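Local coordinates for protein putative aldehyde dehydrogenase AldY (Bacillus subtilis, PDB 4DNG) that probably oxidises aldehydes to carboxylates with NAD+ as electron acceptor, and may protect the cell against stress from ethanol and related compounds, at residues I103-E106 with Q107-I111; T182-G186 with G187-A191; M207-D210 with V211-G215. All coordinates share one frame; numbering follows the deposited sequence.

Contact 1 (I103-E106 with Q107-I111); sequences IELE and QTIAI
Side chains and carbonyls one turn apart meet here within a single α-helix, residues 98-118 of the aldehyde dehydrogenase fold, where Glu104 and Thr108, Leu105 and Ile109, and Ile103 and Gln107 form successive i to i+4 pairs. The backbone is regular: Gln107, Thr108, Ile109 and Ala110 each donate their N-H to the carbonyl four residues back. Thr108 suits its buried place because its hydroxyl finds an acceptor inside the helix, the i-4 carbonyl, as is common for helical threonines. OG1 lies anti to the residue's own carbonyl carbon (chi1 -57°), which swings it back along the helix, Thr108 OG1 to Glu104 O being 2.7 Å. That oxygen is gripped twice, by Thr108 N and Thr108 OG1, from opposite faces of its plane. The carboxylate of Glu104 points elsewhere: OE2 accepts from the backbone N-H groups of Met157 and Asn158 at the start of helix 156-169. Glu106, on the exposed side, forms a salt bridge with Arg83. Leu105 packs on Ile86 and Ile87 of helix 83-94, while Ile109 lies against Arg83 and, from helix 65-81, Arg76; Leu105 CG is 4.1 Å from Ile109 CD1. On another side the extended chain of Gln107 runs alongside Ile103. The methylene CG of Gln107 sits 3.4 Å from Ile103 O, while the amide end passes the branch methyl, Gln107 OE1 lying 4.0 Å from Ile103 CG2.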
ATOM      1  N   ILE A 103     -14.300 -11.071  25.877  1.00 74.98           N
ATOM      2  CA  ILE A 103     -14.506 -10.069  24.831  1.00 70.52           C
ATOM      3  C   ILE A 103     -13.663 -10.441  23.613  1.00 69.03           C
ATOM      4  O   ILE A 103     -14.136 -10.391  22.465  1.00 69.98           O
ATOM      5  CB  ILE A 103     -14.193  -8.654  25.360  1.00 70.03           C
ATOM      6  CG1 ILE A 103     -15.344  -8.170  26.255  1.00 75.93           C
ATOM      7  CG2 ILE A 103     -13.984  -7.679  24.218  1.00 70.76           C
ATOM      8  CD1 ILE A 103     -15.029  -6.947  27.094  1.00 77.92           C
ATOM      9  N   GLU A 104     -12.429 -10.864  23.875  1.00 68.80           N
ATOM     10  CA  GLU A 104     -11.521 -11.258  22.815  1.00 68.53           C
ATOM     11  C   GLU A 104     -12.023 -12.490  22.043  1.00 67.98           C
ATOM     12  O   GLU A 104     -11.998 -12.496  20.788  1.00 63.23           O
ATOM     13  CB  GLU A 104     -10.113 -11.488  23.351  1.00 70.65           C
ATOM     14  CG  GLU A 104      -9.105 -11.581  22.221  1.00 84.81           C
ATOM     15  CD  GLU A 104      -7.653 -11.594  22.672  1.00 95.11           C
ATOM     16  OE1 GLU A 104      -7.336 -11.089  23.782  1.00 92.79           O
ATOM     17  OE2 GLU A 104      -6.823 -12.105  21.879  1.00 94.00           O
ATOM     18  N   LEU A 105     -12.482 -13.517  22.770  1.00 59.88           N
ATOM     19  CA  LEU A 105     -13.029 -14.692  22.105  1.00 60.38           C
ATOM     20  C   LEU A 105     -14.264 -14.321  21.306  1.00 65.63           C
ATOM     21  O   LEU A 105     -14.424 -14.766  20.164  1.00 68.36           O
ATOM     22  CB  LEU A 105     -13.353 -15.834  23.068  1.00 66.10           C
ATOM     23  CG  LEU A 105     -13.822 -17.164  22.429  1.00 67.43           C
ATOM     24  CD1 LEU A 105     -12.929 -17.623  21.290  1.00 68.70           C
ATOM     25  CD2 LEU A 105     -13.870 -18.237  23.476  1.00 74.16           C
ATOM     26  N   GLU A 106     -15.131 -13.507  21.901  1.00 66.47           N
ATOM     27  CA  GLU A 106     -16.293 -12.996  21.170  1.00 70.67           C
ATOM     28  C   GLU A 106     -15.923 -12.242  19.890  1.00 69.38           C
ATOM     29  O   GLU A 106     -16.454 -12.548  18.816  1.00 75.12           O
ATOM     30  CB  GLU A 106     -17.232 -12.203  22.077  1.00 73.35           C
ATOM     31  CG  GLU A 106     -18.222 -13.134  22.773  1.00 88.88           C
ATOM     32  CD  GLU A 106     -18.809 -12.568  24.048  1.00108.81           C
ATOM     33  OE1 GLU A 106     -18.693 -11.347  24.286  1.00115.53           O
ATOM     34  OE2 GLU A 106     -19.394 -13.354  24.821  1.00124.08           O
ATOM     35  N   GLN A 107     -14.989 -11.302  19.979  1.00 66.10           N
ATOM     36  CA  GLN A 107     -14.570 -10.545  18.786  1.00 62.82           C
ATOM     37  C   GLN A 107     -13.998 -11.409  17.676  1.00 62.23           C
ATOM     38  O   GLN A 107     -14.285 -11.175  16.508  1.00 70.61           O
ATOM     39  CB  GLN A 107     -13.587  -9.472  19.166  1.00 65.24           C
ATOM     40  CG  GLN A 107     -14.239  -8.254  19.794  1.00 79.34           C
ATOM     41  CD  GLN A 107     -13.207  -7.213  20.201  1.00 98.50           C
ATOM     42  OE1 GLN A 107     -13.555  -6.106  20.606  1.00105.09           O
ATOM     43  NE2 GLN A 107     -11.922  -7.567  20.096  1.00101.43           N
ATOM     44  N   THR A 108     -13.197 -12.404  18.054  1.00 62.81           N
ATOM     45  CA  THR A 108     -12.653 -13.444  17.158  1.00 56.41           C
ATOM     46  C   THR A 108     -13.755 -14.200  16.383  1.00 61.20           C
ATOM     47  O   THR A 108     -13.651 -14.401  15.174  1.00 64.87           O
ATOM     48  CB  THR A 108     -11.774 -14.413  17.986  1.00 57.33           C
ATOM     49  OG1 THR A 108     -10.740 -13.659  18.640  1.00 61.35           O
ATOM     50  CG2 THR A 108     -11.113 -15.511  17.126  1.00 58.35           C
ATOM     51  N   ILE A 109     -14.811 -14.589  17.088  1.00 63.38           N
ATOM     52  CA  ILE A 109     -16.004 -15.165  16.494  1.00 67.46           C
ATOM     53  C   ILE A 109     -16.706 -14.174  15.554  1.00 70.67           C
ATOM     54  O   ILE A 109     -17.084 -14.522  14.419  1.00 69.08           O
ATOM     55  CB  ILE A 109     -16.955 -15.625  17.612  1.00 74.80           C
ATOM     56  CG1 ILE A 109     -16.379 -16.881  18.283  1.00 78.96           C
ATOM     57  CG2 ILE A 109     -18.377 -15.827  17.097  1.00 74.51           C
ATOM     58  CD1 ILE A 109     -16.847 -17.099  19.710  1.00 81.76           C
ATOM     59  N   ALA A 110     -16.888 -12.940  16.023  1.00 69.01           N
ATOM     60  CA  ALA A 110     -17.439 -11.896  15.161  1.00 73.54           C
ATOM     61  C   ALA A 110     -16.677 -11.821  13.823  1.00 69.75           C
ATOM     62  O   ALA A 110     -17.290 -11.876  12.753  1.00 73.55           O
ATOM     63  CB  ALA A 110     -17.460 -10.548  15.870  1.00 67.78           C
ATOM     64  N   ILE A 111     -15.352 -11.755  13.891  1.00 57.24           N
ATOM     65  CA  ILE A 111     -14.516 -11.749  12.682  1.00 61.94           C
ATOM     66  C   ILE A 111     -14.803 -12.940  11.745  1.00 69.32           C
ATOM     67  O   ILE A 111     -14.907 -12.764  10.528  1.00 68.21           O
ATOM     68  CB  ILE A 111     -13.027 -11.682  13.042  1.00 61.35           C
ATOM     69  CG1 ILE A 111     -12.683 -10.302  13.589  1.00 62.76           C
ATOM     70  CG2 ILE A 111     -12.151 -11.988  11.844  1.00 63.33           C
ATOM     71  CD1 ILE A 111     -11.467 -10.295  14.492  1.00 62.73           C
TER

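Contact 2 (T182-G186 with G187-A191); sequences TAISG and GTIIA
Ile184 is met by two side chains of the following turn, Thr188 and Ile189, in the buried first part of helix 183-196. The turn is wider than an α-helical one: Thr188 N donates to Ala183 O and Ile189 N to Ile184 O (3.0 Å), both i+5 to i bonds of the π type lying in the carbonyl plane. Gly186 and Gly187 fit this irregular turn, since a CB on Gly186 would clash with Thr182 O and one on Gly187 with Ala183 O. The widening brings Ile189 over Ile184. With CG1 anti to its own carbonyl carbon (chi1 -72°), Ile189 reaches back along the helix, so that CG1 lies 3.3 Å from Ile184 O and CD1 packs 3.7 Å from Ile184 CG2; the side chain also packs on Met157 of helix 156-169. With an alanine here every carbon beyond CB is gone, which is likely to leave a gap beside Ile184 CG2 and Met157. Thr188 holds OG1 between its backbone N and carbonyl carbon (chi1 54°). This lays the hydroxyl against the backbone of Ile184, with Thr188 OG1 3.0 Å from Ile184 CA, and its polar need is met by Leu6 O. Thr188 CG2 also faces the preceding turn, 3.9 Å from Ala183 O. Ser185 instead sends its hydroxyl to Glu93, whose carboxylate also accepts from Ile184 N. Branched aliphatic residues suit the covered faces of this helix, the crossover of the β-α-β unit made by strand 173-177, helix 183-196 and strand 204-206, as in a Rossmann-like nucleotide-binding fold.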
ATOM      1  N   THR A 182       2.584 -16.164  23.706  1.00 63.49           N
ATOM      2  CA  THR A 182       1.130 -16.318  23.592  1.00 63.28           C
ATOM      3  C   THR A 182       0.792 -17.185  22.357  1.00 64.78           C
ATOM      4  O   THR A 182      -0.154 -16.905  21.612  1.00 72.24           O
ATOM      5  CB  THR A 182       0.450 -14.934  23.499  1.00 58.82           C
ATOM      6  OG1 THR A 182       1.149 -14.165  22.533  1.00 53.36           O
ATOM      7  CG2 THR A 182       0.545 -14.163  24.826  1.00 57.73           C
ATOM      8  N   ALA A 183       1.566 -18.243  22.139  1.00 54.63           N
ATOM      9  CA  ALA A 183       1.388 -19.064  20.944  1.00 57.47           C
ATOM     10  C   ALA A 183       0.131 -19.917  20.957  1.00 67.67           C
ATOM     11  O   ALA A 183      -0.362 -20.314  19.890  1.00 71.28           O
ATOM     12  CB  ALA A 183       2.596 -19.945  20.726  1.00 62.33           C
ATOM     13  N   ILE A 184      -0.360 -20.246  22.153  1.00 66.50           N
ATOM     14  CA  ILE A 184      -1.531 -21.094  22.249  1.00 63.29           C
ATOM     15  C   ILE A 184      -2.765 -20.308  21.822  1.00 65.71           C
ATOM     16  O   ILE A 184      -3.521 -20.750  20.964  1.00 65.15           O
ATOM     17  CB  ILE A 184      -1.705 -21.734  23.641  1.00 62.56           C
ATOM     18  CG1 ILE A 184      -0.564 -22.712  23.905  1.00 64.65           C
ATOM     19  CG2 ILE A 184      -2.991 -22.538  23.704  1.00 59.01           C
ATOM     20  CD1 ILE A 184      -0.265 -22.917  25.363  1.00 69.30           C
ATOM     21  N   SER A 185      -2.943 -19.125  22.392  1.00 66.88           N
ATOM     22  CA  SER A 185      -4.108 -18.321  22.066  1.00 63.49           C
ATOM     23  C   SER A 185      -3.905 -17.546  20.788  1.00 64.88           C
ATOM     24  O   SER A 185      -4.860 -17.282  20.083  1.00 70.09           O
ATOM     25  CB  SER A 185      -4.479 -17.389  23.208  1.00 58.32           C
ATOM     26  OG  SER A 185      -3.326 -16.911  23.812  1.00 63.25           O
ATOM     27  N   GLY A 186      -2.658 -17.201  20.479  1.00 60.92           N
ATOM     28  CA  GLY A 186      -2.361 -16.506  19.241  1.00 53.64           C
ATOM     29  C   GLY A 186      -2.116 -17.403  18.027  1.00 58.41           C
ATOM     30  O   GLY A 186      -1.988 -16.904  16.911  1.00 72.62           O
ATOM     31  N   GLY A 187      -2.051 -18.716  18.217  1.00 54.70           N
ATOM     32  CA  GLY A 187      -1.756 -19.618  17.094  1.00 58.36           C
ATOM     33  C   GLY A 187      -2.365 -21.001  17.140  1.00 57.81           C
ATOM     34  O   GLY A 187      -3.144 -21.374  16.269  1.00 57.83           O
ATOM     35  N   THR A 188      -2.023 -21.777  18.156  1.00 60.90           N
ATOM     36  CA  THR A 188      -2.332 -23.218  18.093  1.00 66.70           C
ATOM     37  C   THR A 188      -3.829 -23.540  18.170  1.00 66.21           C
ATOM     38  O   THR A 188      -4.311 -24.439  17.465  1.00 67.04           O
ATOM     39  CB  THR A 188      -1.556 -24.046  19.135  1.00 72.84           C
ATOM     40  OG1 THR A 188      -1.777 -23.502  20.443  1.00 80.00           O
ATOM     41  CG2 THR A 188      -0.070 -24.027  18.827  1.00 71.89           C
ATOM     42  N   ILE A 189      -4.551 -22.806  19.019  1.00 58.93           N
ATOM     43  CA  ILE A 189      -5.991 -22.985  19.162  1.00 59.67           C
ATOM     44  C   ILE A 189      -6.673 -22.698  17.822  1.00 60.44           C
ATOM     45  O   ILE A 189      -7.568 -23.448  17.392  1.00 66.43           O
ATOM     46  CB  ILE A 189      -6.576 -22.100  20.282  1.00 57.45           C
ATOM     47  CG1 ILE A 189      -6.163 -22.632  21.641  1.00 61.22           C
ATOM     48  CG2 ILE A 189      -8.097 -22.056  20.219  1.00 60.72           C
ATOM     49  CD1 ILE A 189      -6.421 -21.638  22.754  1.00 68.54           C
ATOM     50  N   ILE A 190      -6.218 -21.635  17.159  1.00 55.22           N
ATOM     51  CA  ILE A 190      -6.741 -21.244  15.861  1.00 56.60           C
ATOM     52  C   ILE A 190      -6.459 -22.361  14.851  1.00 60.97           C
ATOM     53  O   ILE A 190      -7.367 -22.787  14.127  1.00 63.55           O
ATOM     54  CB  ILE A 190      -6.158 -19.898  15.394  1.00 57.01           C
ATOM     55  CG1 ILE A 190      -6.905 -18.763  16.067  1.00 54.79           C
ATOM     56  CG2 ILE A 190      -6.297 -19.744  13.886  1.00 60.62           C
ATOM     57  CD1 ILE A 190      -6.152 -17.448  16.086  1.00 53.08           C
ATOM     58  N   ALA A 191      -5.218 -22.847  14.824  1.00 55.51           N
ATOM     59  CA  ALA A 191      -4.880 -24.010  13.975  1.00 59.36           C
ATOM     60  C   ALA A 191      -5.767 -25.216  14.277  1.00 65.30           C
ATOM     61  O   ALA A 191      -6.285 -25.873  13.361  1.00 71.93           O
ATOM     62  CB  ALA A 191      -3.415 -24.379  14.103  1.00 56.93           C
TER

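Contact 3 (M207-D210 with V211-G215); sequences MLTD and VKEIG
The chain runs extended through Thr209 and Asp210 and then coils into the single short turn of helix 211-214, with Asp210 O receiving weak bonds from Glu213 N and Ile214 N, each 3.0 Å long. Asp210 occupies the N-cap. Its CG stands between the backbone N and the carbonyl carbon (chi1 69°), which folds the carboxylate over the start of the helix. There OD1 accepts from Glu213 N at 2.9 Å, the donor coming from above the carboxylate plane, 36° out of it. Aspartate suits the position because its short side chain can reach an N-H that the first turn cannot otherwise bond well, and its negative charge probably interacts favourably with the helix start. The other oxygen, OD2, borders the aliphatic part of Lys212, 3.5 Å from CB, while the lysine chain extends away. This N-capped turn comes after strand 204-206, which ends a β-α-β unit of the dinucleotide-binding region, and is reached through the loop 207-210. Arg22 ties its acidic side chains together: it makes salt bridges to Asp210 OD1 and Glu213 OE2, and would probably offset the repulsion between these two carboxylates. The chain of Glu213 bends beyond CG toward that arginine, while its CB rests 3.3 Å from Thr209 OG1. The hydroxyl of Thr209 is bonded to Ala41 O. Its side chain crosses that of Ile214 at about a right angle, but Thr209 CG2 to Ile214 CD1, at 3.3 Å, is unusually close for two methyls, and the exact placing of CD1 is doubtful. Ile214 also packs against Leu46 of helix 43-60. Gly215 ends the helix with positive phi (47°), a conformation that favours glycine, and its N bonds to Val211 O at 2.7 Å.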
ATOM      1  N   MET A 207       3.572 -21.069  12.987  1.00 53.52           N
ATOM      2  CA  MET A 207       4.961 -21.223  13.380  1.00 51.55           C
ATOM      3  C   MET A 207       5.207 -20.881  14.833  1.00 58.83           C
ATOM      4  O   MET A 207       4.929 -19.761  15.278  1.00 59.55           O
ATOM      5  CB  MET A 207       5.811 -20.286  12.539  1.00 49.72           C
ATOM      6  CG  MET A 207       5.579 -20.524  11.055  1.00 53.23           C
ATOM      7  SD  MET A 207       6.192 -22.167  10.617  1.00 62.19           S
ATOM      8  CE  MET A 207       5.122 -22.422   9.219  1.00 60.52           C
ATOM      9  N   LEU A 208       5.723 -21.856  15.571  1.00 60.49           N
ATOM     10  CA  LEU A 208       6.161 -21.627  16.940  1.00 60.34           C
ATOM     11  C   LEU A 208       7.665 -21.470  16.923  1.00 56.04           C
ATOM     12  O   LEU A 208       8.406 -22.419  16.697  1.00 62.92           O
ATOM     13  CB  LEU A 208       5.726 -22.773  17.853  1.00 59.73           C
ATOM     14  CG  LEU A 208       4.418 -22.500  18.587  1.00 63.99           C
ATOM     15  CD1 LEU A 208       3.300 -22.171  17.616  1.00 66.51           C
ATOM     16  CD2 LEU A 208       4.033 -23.687  19.464  1.00 61.58           C
ATOM     17  N   THR A 209       8.112 -20.251  17.116  1.00 54.42           N
ATOM     18  CA  THR A 209       9.501 -19.946  16.949  1.00 54.55           C
ATOM     19  C   THR A 209       9.800 -18.601  17.552  1.00 51.56           C
ATOM     20  O   THR A 209       8.970 -18.033  18.251  1.00 54.12           O
ATOM     21  CB  THR A 209       9.896 -20.000  15.463  1.00 58.89           C
ATOM     22  OG1 THR A 209      11.297 -19.736  15.339  1.00 65.47           O
ATOM     23  CG2 THR A 209       9.085 -18.985  14.662  1.00 56.91           C
ATOM     24  N   ASP A 210      11.000 -18.091  17.314  1.00 55.93           N
ATOM     25  CA  ASP A 210      11.326 -16.758  17.796  1.00 53.77           C
ATOM     26  C   ASP A 210      12.262 -16.102  16.804  1.00 57.48           C
ATOM     27  O   ASP A 210      12.748 -16.735  15.859  1.00 58.27           O
ATOM     28  CB  ASP A 210      11.867 -16.778  19.251  1.00 52.44           C
ATOM     29  CG  ASP A 210      13.246 -17.426  19.380  1.00 64.77           C
ATOM     30  OD1 ASP A 210      13.752 -17.968  18.377  1.00 72.67           O
ATOM     31  OD2 ASP A 210      13.841 -17.392  20.490  1.00 70.60           O
ATOM     32  N   VAL A 211      12.471 -14.814  16.980  1.00 64.68           N
ATOM     33  CA  VAL A 211      13.299 -14.078  16.045  1.00 66.01           C
ATOM     34  C   VAL A 211      14.749 -14.559  16.118  1.00 63.33           C
ATOM     35  O   VAL A 211      15.475 -14.569  15.118  1.00 63.23           O
ATOM     36  CB  VAL A 211      13.100 -12.574  16.236  1.00 62.42           C
ATOM     37  CG1 VAL A 211      14.166 -11.805  15.506  1.00 56.81           C
ATOM     38  CG2 VAL A 211      11.694 -12.188  15.737  1.00 56.41           C
ATOM     39  N   LYS A 212      15.146 -15.029  17.293  1.00 57.88           N
ATOM     40  CA  LYS A 212      16.453 -15.637  17.451  1.00 60.16           C
ATOM     41  C   LYS A 212      16.660 -16.797  16.436  1.00 61.69           C
ATOM     42  O   LYS A 212      17.751 -16.990  15.915  1.00 60.42           O
ATOM     43  CB  LYS A 212      16.627 -16.116  18.878  1.00 59.69           C
ATOM     44  CG  LYS A 212      16.844 -14.979  19.854  1.00 63.87           C
ATOM     45  CD  LYS A 212      16.875 -15.475  21.286  1.00 69.08           C
ATOM     46  CE  LYS A 212      17.300 -14.370  22.240  1.00 71.91           C
ATOM     47  NZ  LYS A 212      17.419 -14.850  23.653  1.00 70.16           N
ATOM     48  N   GLU A 213      15.614 -17.565  16.156  1.00 58.97           N
ATOM     49  CA  GLU A 213      15.705 -18.575  15.114  1.00 59.62           C
ATOM     50  C   GLU A 213      15.610 -17.962  13.721  1.00 57.71           C
ATOM     51  O   GLU A 213      16.365 -18.307  12.832  1.00 55.96           O
ATOM     52  CB  GLU A 213      14.643 -19.656  15.289  1.00 57.34           C
ATOM     53  CG  GLU A 213      14.987 -20.701  16.338  1.00 67.83           C
ATOM     54  CD  GLU A 213      16.376 -21.297  16.181  1.00 75.25           C
ATOM     55  OE1 GLU A 213      16.677 -21.807  15.085  1.00 77.40           O
ATOM     56  OE2 GLU A 213      17.158 -21.277  17.165  1.00 77.55           O
ATOM     57  N   ILE A 214      14.722 -17.001  13.559  1.00 63.04           N
ATOM     58  CA  ILE A 214      14.174 -16.721  12.258  1.00 60.02           C
ATOM     59  C   ILE A 214      14.602 -15.399  11.649  1.00 59.19           C
ATOM     60  O   ILE A 214      14.433 -15.179  10.466  1.00 63.52           O
ATOM     61  CB  ILE A 214      12.656 -17.017  12.340  1.00 62.30           C
ATOM     62  CG1 ILE A 214      12.400 -18.340  11.614  1.00 58.59           C
ATOM     63  CG2 ILE A 214      11.723 -15.826  12.026  1.00 53.03           C
ATOM     64  CD1 ILE A 214      11.125 -19.031  12.023  1.00 70.37           C
ATOM     65  N   GLY A 215      15.225 -14.539  12.442  1.00 62.19           N
ATOM     66  CA  GLY A 215      15.643 -13.243  11.940  1.00 58.83           C
ATOM     67  C   GLY A 215      14.459 -12.672  11.191  1.00 61.78           C
ATOM     68  O   GLY A 215      13.321 -12.806  11.649  1.00 59.36           O
TER

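How the contacts relate
The three contacts follow one another along the chain. Contacts 2 and 3 meet directly through Leu208, whose CG lies 3.8 Å from Ala183 CB and whose CD1 lies 4.0 Å from Thr188 CG2; this joins the helix of one to the loop that follows the next strand. Contact 1 does not touch contact 2, their nearest atoms being about 5 Å apart, but Met157 of helix 156-169 packs on both Thr108 and Ile189. Contacts 1 and 3 have centres 27 Å apart. Side chain to side chain, Gln107 is about 10 Å from the predicted active-site Glu253, while Val211 is about 8 Å from Val235, a probable NAD+-binding residue.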